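Local coordinates for protein halogenase (Chondromyces crocatus, PDB 3E1T) that probably chlorinates a precursor or intermediate of chondrochloren as a variant FAD-dependent halogenase, at residues 345-348 with 349-353; 374-377 with 378-382. One frame throughout, in Å; residues are numbered along the deposited sequence.

Contact 1. Residues 345-348 with 349-353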
ATOM      1  N   GLU A 345      13.490   1.607  16.780  1.00 38.87           N
ATOM      2  CA  GLU A 345      12.958   0.302  17.158  1.00 39.11           C
ATOM      3  C   GLU A 345      11.441   0.367  17.323  1.00 37.99           C
ATOM      4  O   GLU A 345      10.736  -0.566  16.945  1.00 37.65           O
ATOM      5  CB  GLU A 345      13.602  -0.210  18.444  1.00 39.27           C
ATOM      6  CG  GLU A 345      14.949  -0.870  18.236  1.00 40.48           C
ATOM      7  CD  GLU A 345      15.558  -1.368  19.538  1.00 41.92           C
ATOM      8  OE1 GLU A 345      15.283  -0.754  20.609  1.00 45.28           O
ATOM      9  OE2 GLU A 345      16.316  -2.373  19.488  1.00 45.35           O
ATOM     10  N   GLU A 346      10.949   1.479  17.866  1.00 36.75           N
ATOM     11  CA  GLU A 346       9.512   1.708  18.007  1.00 35.75           C
ATOM     12  C   GLU A 346       8.820   1.856  16.656  1.00 34.31           C
ATOM     13  O   GLU A 346       7.733   1.323  16.440  1.00 33.89           O
ATOM     14  CB  GLU A 346       9.243   2.942  18.872  1.00 36.47           C
ATOM     15  CG  GLU A 346       7.773   3.114  19.292  1.00 38.89           C
ATOM     16  CD  GLU A 346       7.283   2.027  20.255  1.00 42.74           C
ATOM     17  OE1 GLU A 346       8.032   1.061  20.549  1.00 45.27           O
ATOM     18  OE2 GLU A 346       6.130   2.133  20.715  1.00 44.06           O
ATOM     19  N   PHE A 347       9.453   2.611  15.762  1.00 32.18           N
ATOM     20  CA  PHE A 347       9.010   2.747  14.400  1.00 30.26           C
ATOM     21  C   PHE A 347       8.810   1.375  13.706  1.00 29.88           C
ATOM     22  O   PHE A 347       7.728   1.099  13.203  1.00 29.07           O
ATOM     23  CB  PHE A 347      10.034   3.598  13.638  1.00 29.65           C
ATOM     24  CG  PHE A 347      10.130   3.280  12.171  1.00 27.74           C
ATOM     25  CD1 PHE A 347       9.012   3.344  11.351  1.00 26.06           C
ATOM     26  CD2 PHE A 347      11.346   2.934  11.611  1.00 26.55           C
ATOM     27  CE1 PHE A 347       9.105   3.075   9.998  1.00 25.23           C
ATOM     28  CE2 PHE A 347      11.451   2.655  10.268  1.00 24.40           C
ATOM     29  CZ  PHE A 347      10.315   2.732   9.448  1.00 25.36           C
ATOM     30  N   GLU A 348       9.853   0.543  13.680  1.00 29.50           N
ATOM     31  CA  GLU A 348       9.780  -0.780  13.057  1.00 29.85           C
ATOM     32  C   GLU A 348       8.723  -1.686  13.710  1.00 29.75           C
ATOM     33  O   GLU A 348       7.962  -2.371  13.015  1.00 29.94           O
ATOM     34  CB  GLU A 348      11.156  -1.458  13.026  1.00 30.07           C
ATOM     35  CG  GLU A 348      11.170  -2.734  12.160  1.00 30.83           C
ATOM     36  CD  GLU A 348      12.531  -3.145  11.661  1.00 31.78           C
ATOM     37  OE1 GLU A 348      12.749  -4.371  11.508  1.00 32.13           O
ATOM     38  OE2 GLU A 348      13.367  -2.261  11.362  1.00 33.41           O
ATOM     39  N   ARG A 349       8.653  -1.654  15.039  1.00 29.52           N
ATOM     40  CA  ARG A 349       7.700  -2.463  15.782  1.00 30.58           C
ATOM     41  C   ARG A 349       6.261  -2.120  15.382  1.00 29.58           C
ATOM     42  O   ARG A 349       5.502  -2.997  15.014  1.00 29.91           O
ATOM     43  CB  ARG A 349       7.904  -2.262  17.288  1.00 30.21           C
ATOM     44  CG  ARG A 349       7.104  -3.214  18.152  1.00 33.27           C
ATOM     45  CD  ARG A 349       7.192  -2.819  19.642  1.00 33.38           C
ATOM     46  NE  ARG A 349       6.522  -1.544  19.918  1.00 40.73           N
ATOM     47  CZ  ARG A 349       5.227  -1.420  20.223  1.00 43.02           C
ATOM     48  NH1 ARG A 349       4.438  -2.494  20.283  1.00 44.52           N
ATOM     49  NH2 ARG A 349       4.718  -0.219  20.465  1.00 44.21           N
ATOM     50  N   ARG A 350       5.917  -0.836  15.434  1.00 29.27           N
ATOM     51  CA  ARG A 350       4.604  -0.329  15.043  1.00 28.91           C
ATOM     52  C   ARG A 350       4.259  -0.602  13.573  1.00 28.37           C
ATOM     53  O   ARG A 350       3.129  -0.975  13.251  1.00 27.24           O
ATOM     54  CB  ARG A 350       4.555   1.174  15.282  1.00 29.59           C
ATOM     55  CG  ARG A 350       3.650   1.659  16.384  1.00 33.08           C
ATOM     56  CD  ARG A 350       4.291   1.560  17.731  1.00 36.82           C
ATOM     57  NE  ARG A 350       3.912   2.699  18.562  1.00 40.81           N
ATOM     58  CZ  ARG A 350       2.808   2.784  19.297  1.00 43.14           C
ATOM     59  NH1 ARG A 350       1.920   1.788  19.335  1.00 44.97           N
ATOM     60  NH2 ARG A 350       2.595   3.878  20.004  1.00 45.16           N
ATOM     61  N   TYR A 351       5.234  -0.383  12.693  1.00 26.93           N
ATOM     62  CA  TYR A 351       5.064  -0.573  11.252  1.00 26.41           C
ATOM     63  C   TYR A 351       4.797  -2.054  10.919  1.00 26.20           C
ATOM     64  O   TYR A 351       3.884  -2.367  10.147  1.00 27.02           O
ATOM     65  CB  TYR A 351       6.313  -0.052  10.528  1.00 25.83           C
ATOM     66  CG  TYR A 351       6.242   0.117   8.995  1.00 25.39           C
ATOM     67  CD1 TYR A 351       5.055  -0.045   8.274  1.00 23.20           C
ATOM     68  CD2 TYR A 351       7.382   0.487   8.289  1.00 25.73           C
ATOM     69  CE1 TYR A 351       5.020   0.134   6.879  1.00 23.54           C
ATOM     70  CE2 TYR A 351       7.366   0.655   6.894  1.00 23.88           C
ATOM     71  CZ  TYR A 351       6.182   0.491   6.201  1.00 24.00           C
ATOM     72  OH  TYR A 351       6.180   0.680   4.834  1.00 26.51           O
ATOM     73  N   ARG A 352       5.602  -2.945  11.485  1.00 25.79           N
ATOM     74  CA  ARG A 352       5.445  -4.386  11.292  1.00 26.04           C
ATOM     75  C   ARG A 352       4.092  -4.866  11.848  1.00 26.62           C
ATOM     76  O   ARG A 352       3.485  -5.789  11.305  1.00 26.79           O
ATOM     77  CB  ARG A 352       6.585  -5.156  11.970  1.00 25.78           C
ATOM     78  CG  ARG A 352       7.910  -5.083  11.231  1.00 25.80           C
ATOM     79  CD  ARG A 352       9.003  -6.010  11.802  1.00 25.78           C
ATOM     80  NE  ARG A 352      10.220  -5.840  11.009  1.00 25.74           N
ATOM     81  CZ  ARG A 352      10.436  -6.395   9.817  1.00 26.88           C
ATOM     82  NH1 ARG A 352       9.545  -7.226   9.283  1.00 26.14           N
ATOM     83  NH2 ARG A 352      11.563  -6.137   9.160  1.00 26.85           N
ATOM     84  N   ARG A 353       3.628  -4.230  12.922  1.00 26.90           N
ATOM     85  CA  ARG A 353       2.333  -4.569  13.510  1.00 27.69           C
ATOM     86  C   ARG A 353       1.197  -4.264  12.545  1.00 27.99           C
ATOM     87  O   ARG A 353       0.320  -5.108  12.350  1.00 27.68           O
ATOM     88  CB  ARG A 353       2.115  -3.857  14.844  1.00 27.86           C
ATOM     89  CG  ARG A 353       2.868  -4.507  15.962  1.00 29.94           C
ATOM     90  CD  ARG A 353       3.007  -3.620  17.192  1.00 34.29           C
ATOM     91  NE  ARG A 353       1.804  -3.590  18.022  1.00 36.18           N
ATOM     92  CZ  ARG A 353       1.415  -4.565  18.843  1.00 38.41           C
ATOM     93  NH1 ARG A 353       2.106  -5.692  18.942  1.00 40.96           N
ATOM     94  NH2 ARG A 353       0.313  -4.422  19.562  1.00 39.70           N
TER
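Glu346 and Arg349 run alongside each other in the same direction, their carboxylate and guanidinium planes 39° apart. Arg349 grips the acid side-on: its NE donates to Glu346 OE1 at 3.1 Å and its NH2 to Glu346 OE2 at 2.8 Å. Both oxygens lie close to the guanidinium plane, yet each is met from above the carboxylate. Arg350 meets the same acid differently: Glu346 OE2 sits over one face of its guanidinium, 3.1 Å from Arg350 NE, held by charge alone. A turn about the CB-CG bond of Glu346 (chi2 67°) brings the carboxylate to the edge of the first guanidinium and over a face of the second. This i to i+3 and i to i+4 network is a worked example of salt-bridge spacing along an alpha helix, here helix 340-368. On another side of the helix, Glu348 runs alongside Arg352, and its OE1 takes Arg352 NE at 3.0 Å and NH2 at 3.2 Å, both from the same face of the carboxylate. Phe293 N holds Glu348 OE2, and Asn290 O receives Arg352 NH2. The Phe347 and Tyr351 rings, tilted 30° to each other, are offset until they scarcely overlap, with Phe347 CE1 3.5 Å from Tyr351 CD2.

Contact 2. Residues 374-377 with 378-382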
ATOM      1  N   SER A 374     -11.122 -23.224  -9.793  1.00 33.39           N
ATOM      2  CA  SER A 374     -10.127 -22.198 -10.073  1.00 32.57           C
ATOM      3  C   SER A 374      -8.753 -22.618  -9.578  1.00 32.09           C
ATOM      4  O   SER A 374      -8.581 -22.899  -8.398  1.00 31.97           O
ATOM      5  CB  SER A 374     -10.507 -20.867  -9.412  1.00 32.25           C
ATOM      6  OG  SER A 374      -9.492 -19.899  -9.631  1.00 31.57           O
ATOM      7  N   TYR A 375      -7.780 -22.646 -10.481  1.00 32.07           N
ATOM      8  CA  TYR A 375      -6.401 -22.878 -10.072  1.00 32.56           C
ATOM      9  C   TYR A 375      -5.906 -21.731  -9.175  1.00 31.24           C
ATOM     10  O   TYR A 375      -5.299 -21.993  -8.146  1.00 31.75           O
ATOM     11  CB  TYR A 375      -5.471 -23.130 -11.272  1.00 33.77           C
ATOM     12  CG  TYR A 375      -3.990 -23.003 -10.947  1.00 36.38           C
ATOM     13  CD1 TYR A 375      -3.398 -23.755  -9.926  1.00 37.58           C
ATOM     14  CD2 TYR A 375      -3.189 -22.108 -11.653  1.00 37.74           C
ATOM     15  CE1 TYR A 375      -2.039 -23.615  -9.614  1.00 37.60           C
ATOM     16  CE2 TYR A 375      -1.838 -21.968 -11.362  1.00 40.21           C
ATOM     17  CZ  TYR A 375      -1.266 -22.723 -10.342  1.00 38.39           C
ATOM     18  OH  TYR A 375       0.089 -22.559 -10.070  1.00 39.43           O
ATOM     19  N   PHE A 376      -6.220 -20.492  -9.550  1.00 29.88           N
ATOM     20  CA  PHE A 376      -5.801 -19.290  -8.808  1.00 29.07           C
ATOM     21  C   PHE A 376      -6.270 -19.340  -7.349  1.00 29.04           C
ATOM     22  O   PHE A 376      -5.458 -19.239  -6.430  1.00 28.79           O
ATOM     23  CB  PHE A 376      -6.300 -18.022  -9.534  1.00 28.38           C
ATOM     24  CG  PHE A 376      -5.952 -16.711  -8.836  1.00 27.69           C
ATOM     25  CD1 PHE A 376      -4.856 -15.952  -9.257  1.00 25.94           C
ATOM     26  CD2 PHE A 376      -6.736 -16.226  -7.780  1.00 27.14           C
ATOM     27  CE1 PHE A 376      -4.539 -14.728  -8.618  1.00 26.84           C
ATOM     28  CE2 PHE A 376      -6.416 -15.002  -7.132  1.00 26.71           C
ATOM     29  CZ  PHE A 376      -5.326 -14.262  -7.560  1.00 24.44           C
ATOM     30  N   TRP A 377      -7.572 -19.518  -7.131  1.00 28.98           N
ATOM     31  CA  TRP A 377      -8.105 -19.559  -5.765  1.00 29.44           C
ATOM     32  C   TRP A 377      -7.708 -20.802  -4.972  1.00 30.04           C
ATOM     33  O   TRP A 377      -7.425 -20.708  -3.772  1.00 30.32           O
ATOM     34  CB  TRP A 377      -9.622 -19.324  -5.757  1.00 29.06           C
ATOM     35  CG  TRP A 377      -9.942 -17.996  -6.312  1.00 29.53           C
ATOM     36  CD1 TRP A 377     -10.389 -17.715  -7.576  1.00 28.39           C
ATOM     37  CD2 TRP A 377      -9.770 -16.735  -5.654  1.00 28.36           C
ATOM     38  NE1 TRP A 377     -10.525 -16.361  -7.734  1.00 29.14           N
ATOM     39  CE2 TRP A 377     -10.150 -15.736  -6.569  1.00 28.20           C
ATOM     40  CE3 TRP A 377      -9.346 -16.356  -4.372  1.00 28.31           C
ATOM     41  CZ2 TRP A 377     -10.130 -14.373  -6.246  1.00 28.24           C
ATOM     42  CZ3 TRP A 377      -9.319 -15.003  -4.059  1.00 28.55           C
ATOM     43  CH2 TRP A 377      -9.700 -14.030  -4.996  1.00 28.73           C
ATOM     44  N   SER A 378      -7.648 -21.959  -5.632  1.00 30.66           N
ATOM     45  CA  SER A 378      -7.247 -23.192  -4.931  1.00 31.89           C
ATOM     46  C   SER A 378      -5.815 -23.118  -4.376  1.00 31.69           C
ATOM     47  O   SER A 378      -5.516 -23.721  -3.352  1.00 31.63           O
ATOM     48  CB  SER A 378      -7.393 -24.416  -5.833  1.00 32.18           C
ATOM     49  OG  SER A 378      -6.401 -24.396  -6.855  1.00 35.95           O
ATOM     50  N   ALA A 379      -4.947 -22.371  -5.052  1.00 31.72           N
ATOM     51  CA  ALA A 379      -3.566 -22.181  -4.595  1.00 31.88           C
ATOM     52  C   ALA A 379      -3.403 -21.039  -3.577  1.00 31.86           C
ATOM     53  O   ALA A 379      -2.301 -20.817  -3.060  1.00 32.92           O
ATOM     54  CB  ALA A 379      -2.650 -21.956  -5.788  1.00 31.71           C
ATOM     55  N   ARG A 380      -4.476 -20.299  -3.321  1.00 31.20           N
ATOM     56  CA  ARG A 380      -4.451 -19.213  -2.343  1.00 31.04           C
ATOM     57  C   ARG A 380      -5.371 -19.504  -1.159  1.00 31.81           C
ATOM     58  O   ARG A 380      -6.342 -18.785  -0.884  1.00 30.99           O
ATOM     59  CB  ARG A 380      -4.726 -17.872  -3.020  1.00 30.21           C
ATOM     60  CG  ARG A 380      -3.525 -17.419  -3.863  1.00 29.49           C
ATOM     61  CD  ARG A 380      -3.941 -16.582  -5.051  1.00 26.76           C
ATOM     62  NE  ARG A 380      -2.800 -16.227  -5.911  1.00 26.50           N
ATOM     63  CZ  ARG A 380      -2.250 -17.022  -6.822  1.00 26.18           C
ATOM     64  NH1 ARG A 380      -2.722 -18.247  -7.020  1.00 23.36           N
ATOM     65  NH2 ARG A 380      -1.224 -16.595  -7.553  1.00 27.19           N
ATOM     66  N   LYS A 381      -5.021 -20.582  -0.457  1.00 33.11           N
ATOM     67  CA  LYS A 381      -5.768 -21.068   0.698  1.00 34.48           C
ATOM     68  C   LYS A 381      -4.862 -21.153   1.916  1.00 35.16           C
ATOM     69  O   LYS A 381      -3.654 -21.333   1.784  1.00 34.61           O
ATOM     70  CB  LYS A 381      -6.406 -22.438   0.391  1.00 34.86           C
ATOM     71  CG  LYS A 381      -7.544 -22.392  -0.649  1.00 35.55           C
ATOM     72  CD  LYS A 381      -8.767 -21.580  -0.182  1.00 37.45           C
ATOM     73  CE  LYS A 381      -9.632 -21.040  -1.341  1.00 38.88           C
ATOM     74  NZ  LYS A 381      -9.194 -19.665  -1.882  1.00 38.89           N
ATOM     75  N   ILE A 382      -5.450 -21.007   3.097  1.00 37.04           N
ATOM     76  CA  ILE A 382      -4.701 -21.137   4.345  1.00 39.39           C
ATOM     77  C   ILE A 382      -4.171 -22.558   4.466  1.00 41.83           C
ATOM     78  O   ILE A 382      -4.901 -23.516   4.239  1.00 41.91           O
ATOM     79  CB  ILE A 382      -5.552 -20.733   5.566  1.00 38.99           C
ATOM     80  CG1 ILE A 382      -5.620 -19.199   5.663  1.00 38.21           C
ATOM     81  CG2 ILE A 382      -5.005 -21.350   6.859  1.00 39.12           C
ATOM     82  CD1 ILE A 382      -6.657 -18.676   6.649  1.00 34.24           C
TER
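Arg380 reaches back over Phe376, and its course from CB to guanidinium shows how one side chain can finish a short helix. CB and CG pass Phe376 O, each at 3.7 Å. With CG anti to its own carbonyl carbon (chi1 -73°) and the rest of the chain stretched out as far as NE, the arginine is carried across the phenylalanine ring. CD lies over the face, 3.7 Å from the centroid of the Phe376 ring, a CH-pi contact. NE follows toward the rim, nearest Phe376 CE1 at 3.5 Å. CZ then stands 4.0 Å from the same ring centroid, and the guanidinium lies flat on the ring with the planes only 9° apart, a cation-pi stack. At the tip, NH1 turns to Phe376 O and donates at 3.0 Å, in the carbonyl plane and on a lone pair, while NH2 makes a weak bond to Gln188 O. Cut back to an alanine here, the side chain would probably leave one face of the Phe376 ring without its cationic cover and Phe376 O without the NH1 donor.

Trp377 O is gripped from opposite faces of its plane, by Arg380 N at 3.0 Å and by Lys381 NZ at 2.8 Å. Bends about the CB-CG and CD-CE bonds of Lys381 fold its ammonium back to this carbonyl, and the same group also bonds Arg380 O and Tyr366 O. At the other end, Ser374 OG accepts from Trp377 N in an almost straight bond, and Gln216 O is a further partner of that hydroxyl. Ser378 OG lies near both Ser374 O and Tyr375 O. The result is a one-turn helix with a serine N-cap at its start and, where the chain leaves it, carbonyls taken up by arginine and lysine side chains.

Overall arrangement
From the N terminus the chain passes through the parallel sheet of the probable Rossmann-type FAD-binding part and the mixed sheets before helix 315-333 leads to helix 340-368. Contact 1 lies on that helix, where its side chains touch helices 315-333 and 467-477, and the side chain of Tyr351 is about 7 Å from the FAD. The chain then turns into short helix 375-378; contact 2 spans it and the loop leading to helix 386-397, packing against strand 229-237. Both contacts are local, close no long loop and stand in series, neither nested nor crossed. The centres of contact 1 and contact 2 are 31 Å apart; helix 340-368 carries the first and packs on the second near its C-terminal end.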